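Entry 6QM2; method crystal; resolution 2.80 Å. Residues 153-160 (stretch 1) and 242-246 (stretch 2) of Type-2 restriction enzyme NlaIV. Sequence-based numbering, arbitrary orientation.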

ATOM      1  N   ARG A 153      -1.516 -21.812  17.710  1.00 99.38           N
ATOM      2  CA  ARG A 153      -2.422 -22.583  18.548  1.00 98.40           C
ATOM      3  C   ARG A 153      -3.333 -23.438  17.675  1.00 97.69           C
ATOM      4  O   ARG A 153      -3.195 -23.456  16.448  1.00 98.38           O
ATOM      5  N   SER A 154      -4.254 -24.152  18.312  1.00 95.62           N
ATOM      6  CA  SER A 154      -5.338 -24.819  17.601  1.00 95.57           C
ATOM      7  C   SER A 154      -6.475 -23.829  17.355  1.00 96.07           C
ATOM      8  O   SER A 154      -6.394 -22.665  17.755  1.00100.00           O
ATOM      9  N   MET A 155      -7.521 -24.294  16.677  1.00 96.40           N
ATOM     10  CA  MET A 155      -8.746 -23.512  16.460  1.00 94.95           C
ATOM     11  C   MET A 155      -9.970 -24.426  16.536  1.00 95.75           C
ATOM     12  O   MET A 155      -9.847 -25.633  16.755  1.00 95.90           O
ATOM     13  N   ASP A 156     -11.149 -23.848  16.336  1.00 97.88           N
ATOM     14  CA  ASP A 156     -12.361 -24.639  16.229  1.00101.63           C
ATOM     15  C   ASP A 156     -12.454 -25.234  14.824  1.00 95.61           C
ATOM     16  O   ASP A 156     -12.502 -24.491  13.842  1.00 91.41           O
ATOM     17  N   GLY A 157     -12.465 -26.567  14.744  1.00 94.17           N
ATOM     18  CA  GLY A 157     -12.693 -27.292  13.485  1.00 96.18           C
ATOM     19  C   GLY A 157     -11.454 -27.768  12.740  1.00 97.69           C
ATOM     20  O   GLY A 157     -11.570 -28.492  11.742  1.00 92.27           O
ATOM     21  N   TRP A 158     -10.274 -27.342  13.197  1.00 98.51           N
ATOM     22  CA  TRP A 158      -8.989 -27.762  12.630  1.00 95.81           C
ATOM     23  C   TRP A 158      -7.976 -27.928  13.748  1.00 95.52           C
ATOM     24  O   TRP A 158      -8.098 -27.287  14.794  1.00 96.80           O
ATOM     25  N   ALA A 159      -6.970 -28.769  13.521  1.00 93.38           N
ATOM     26  CA  ALA A 159      -5.954 -29.040  14.539  1.00 94.42           C
ATOM     27  C   ALA A 159      -5.043 -27.838  14.785  1.00 91.78           C
ATOM     28  O   ALA A 159      -4.634 -27.609  15.921  1.00 94.21           O
ATOM     29  N   ILE A 160      -4.736 -27.081  13.729  1.00 91.26           N
ATOM     30  CA  ILE A 160      -3.942 -25.843  13.844  1.00 96.41           C
ATOM     31  C   ILE A 160      -4.767 -24.638  13.385  1.00 95.19           C
ATOM     32  O   ILE A 160      -5.665 -24.781  12.551  1.00 90.54           O
ATOM     33  N   LYS A 242      -5.561 -30.491  25.475  1.00106.80           N
ATOM     34  CA  LYS A 242      -4.761 -29.383  26.016  1.00108.98           C
ATOM     35  C   LYS A 242      -4.978 -28.057  25.275  1.00109.81           C
ATOM     36  O   LYS A 242      -4.765 -26.987  25.853  1.00108.07           O
ATOM     37  N   TYR A 243      -5.383 -28.140  24.004  1.00111.46           N
ATOM     38  CA  TYR A 243      -5.465 -26.984  23.101  1.00113.30           C
ATOM     39  C   TYR A 243      -6.884 -26.584  22.647  1.00115.94           C
ATOM     40  O   TYR A 243      -7.077 -25.473  22.145  1.00110.07           O
ATOM     41  N   LYS A 244      -7.863 -27.472  22.827  1.00122.07           N
ATOM     42  CA  LYS A 244      -9.260 -27.196  22.475  1.00128.44           C
ATOM     43  C   LYS A 244     -10.002 -26.712  23.724  1.00142.31           C
ATOM     44  O   LYS A 244      -9.376 -26.444  24.754  1.00142.52           O
ATOM     45  N   LYS A 245     -11.327 -26.585  23.620  1.00163.34           N
ATOM     46  CA  LYS A 245     -12.199 -26.336  24.772  1.00173.26           C
ATOM     47  C   LYS A 245     -12.680 -27.680  25.327  1.00178.43           C
ATOM     48  O   LYS A 245     -12.518 -27.956  26.518  1.00182.37           O
ATOM     49  N   LYS A 246     -13.278 -28.498  24.455  1.00180.74           N
ATOM     50  CA  LYS A 246     -13.819 -29.820  24.814  1.00179.98           C
ATOM     51  C   LYS A 246     -13.350 -30.863  23.795  1.00173.67           C
ATOM     52  O   LYS A 246     -14.118 -31.679  23.283  1.00165.89           O
ATOM     53  OXT LYS A 246     -12.167 -30.910  23.455  1.00172.61           O
TER

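Packing of loop 153-160 against the C-terminal segment 242-246 of NlaIV, a small and mostly polar contact burying 262 Å² in total. Arg 153 (chi1 p) sets CA-to-CB sideways and its end leads away; NH1 turns back to Ser 154 O (3.0 Å). Ser 154 (t) points toward the other stretch, its CB meeting CB of Tyr 243 at 3.9 Å. Its OG donates to Ala 159 O (2.7 Å) and accepts a weak hydrogen bond from Lys 244 NZ (3.3 Å). Water 1 joins the backbones, accepting from Ser 154 N (3.0 Å) and donating to Tyr 243 O (2.8 Å), while the Tyr 243 ring (m) leads away. Met 155 (p, t, m) points away, yet its carbonyl O accepts from Lys 244 NZ at 2.7 Å. Asp 156 (t), sideways, forms a salt bridge through OD1 with Lys 245 NZ (2.9 Å), which a folded m, p, p, t chain delivers. At Gly 157, whose positive phi suits glycine, water 2 accepts from the backbone N (2.8 Å) and from Lys 244 NZ (2.9 Å). Trp 158 (m) points its CA-to-CB bond away, but its O accepts from Lys 244 NZ at 2.7 Å. The m, m, t, t chain of Lys 244 thus brings one ammonium into a pocket of oxygens. Ala 159 and Ile 160 point away.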

ATOM      1  CB  ARG A 153      -3.251 -21.630  19.417  1.00100.92           C
ATOM      2  CG  ARG A 153      -4.046 -20.576  18.648  1.00104.74           C
ATOM      3  CD  ARG A 153      -5.223 -20.065  19.471  1.00107.36           C
ATOM      4  NE  ARG A 153      -5.799 -18.830  18.935  1.00106.75           N
ATOM      5  CZ  ARG A 153      -6.635 -18.743  17.896  1.00104.78           C
ATOM      6  NH1 ARG A 153      -7.031 -19.824  17.221  1.00 99.40           N
ATOM      7  NH2 ARG A 153      -7.079 -17.544  17.522  1.00109.38           N
ATOM      8  CB  SER A 154      -5.837 -26.019  18.403  1.00 95.17           C
ATOM      9  OG  SER A 154      -6.622 -26.869  17.590  1.00 95.41           O
ATOM     10  CB  MET A 155      -8.705 -22.805  15.097  1.00 92.80           C
ATOM     11  CG  MET A 155      -8.952 -23.726  13.902  1.00 93.98           C
ATOM     12  SD  MET A 155      -8.884 -22.952  12.279  1.00 97.60           S
ATOM     13  CE  MET A 155      -9.811 -21.445  12.539  1.00102.44           C
ATOM     14  CB  ASP A 156     -13.599 -23.793  16.532  1.00108.88           C
ATOM     15  CG  ASP A 156     -14.848 -24.643  16.689  1.00115.58           C
ATOM     16  OD1 ASP A 156     -14.909 -25.423  17.664  1.00122.82           O
ATOM     17  OD2 ASP A 156     -15.752 -24.551  15.832  1.00119.68           O
ATOM     18  CB  TRP A 158      -8.478 -26.731  11.622  1.00 91.10           C
ATOM     19  CG  TRP A 158      -9.417 -26.504  10.495  1.00 90.46           C
ATOM     20  CD1 TRP A 158     -10.455 -25.620  10.460  1.00 89.24           C
ATOM     21  CD2 TRP A 158      -9.429 -27.188   9.240  1.00 88.81           C
ATOM     22  NE1 TRP A 158     -11.110 -25.705   9.256  1.00 89.13           N
ATOM     23  CE2 TRP A 158     -10.499 -26.657   8.484  1.00 86.39           C
ATOM     24  CE3 TRP A 158      -8.632 -28.188   8.673  1.00 88.43           C
ATOM     25  CZ2 TRP A 158     -10.794 -27.094   7.193  1.00 85.44           C
ATOM     26  CZ3 TRP A 158      -8.926 -28.625   7.387  1.00 87.91           C
ATOM     27  CH2 TRP A 158     -10.001 -28.078   6.662  1.00 87.44           C
ATOM     28  CB  ALA A 159      -5.135 -30.268  14.175  1.00 96.98           C
ATOM     29  CB  ILE A 160      -2.599 -25.923  13.058  1.00100.28           C
ATOM     30  CG1 ILE A 160      -1.664 -24.776  13.471  1.00101.58           C
ATOM     31  CG2 ILE A 160      -2.818 -25.922  11.543  1.00100.09           C
ATOM     32  CD1 ILE A 160      -0.221 -24.982  13.081  1.00104.30           C
ATOM     33  CB  LYS A 242      -3.263 -29.718  25.975  1.00112.96           C
ATOM     34  CG  LYS A 242      -2.836 -30.911  26.822  1.00116.54           C
ATOM     35  CD  LYS A 242      -1.321 -30.986  26.982  1.00119.60           C
ATOM     36  CE  LYS A 242      -0.618 -31.322  25.674  1.00122.11           C
ATOM     37  NZ  LYS A 242       0.856 -31.439  25.841  1.00123.39           N
ATOM     38  CB  TYR A 243      -4.551 -27.258  21.897  1.00109.96           C
ATOM     39  CG  TYR A 243      -3.120 -27.518  22.328  1.00105.21           C
ATOM     40  CD1 TYR A 243      -2.368 -26.509  22.933  1.00104.43           C
ATOM     41  CD2 TYR A 243      -2.529 -28.776  22.172  1.00103.01           C
ATOM     42  CE1 TYR A 243      -1.068 -26.739  23.358  1.00102.95           C
ATOM     43  CE2 TYR A 243      -1.222 -29.013  22.590  1.00103.11           C
ATOM     44  CZ  TYR A 243      -0.495 -27.988  23.182  1.00103.48           C
ATOM     45  OH  TYR A 243       0.803 -28.192  23.604  1.00100.61           O
ATOM     46  CB  LYS A 244      -9.919 -28.465  21.913  1.00123.09           C
ATOM     47  CG  LYS A 244      -9.260 -29.033  20.664  1.00117.58           C
ATOM     48  CD  LYS A 244      -9.592 -28.248  19.402  1.00110.03           C
ATOM     49  CE  LYS A 244      -9.170 -29.038  18.170  1.00107.02           C
ATOM     50  NZ  LYS A 244      -9.484 -28.345  16.898  1.00107.04           N
ATOM     51  CB  LYS A 245     -13.418 -25.478  24.397  1.00174.86           C
ATOM     52  CG  LYS A 245     -13.125 -24.097  23.804  1.00173.08           C
ATOM     53  CD  LYS A 245     -12.747 -24.072  22.323  1.00176.60           C
ATOM     54  CE  LYS A 245     -13.715 -24.822  21.411  1.00178.02           C
ATOM     55  NZ  LYS A 245     -13.351 -24.702  19.973  1.00176.13           N
ATOM     56  CB  LYS A 246     -15.355 -29.779  24.868  1.00179.90           C
ATOM     57  CG  LYS A 246     -15.929 -28.837  25.923  1.00178.24           C
ATOM     58  CD  LYS A 246     -17.245 -28.203  25.488  1.00174.02           C
ATOM     59  CE  LYS A 246     -17.485 -26.875  26.189  1.00169.83           C
ATOM     60  NZ  LYS A 246     -18.616 -26.135  25.571  1.00170.16           N
TER
HETATM   61  O   HOH W   1      -4.902 -24.038  21.191  1.00104.61           O
HETATM   62  O   HOH W   2     -12.413 -28.226  16.960  1.00 93.21           O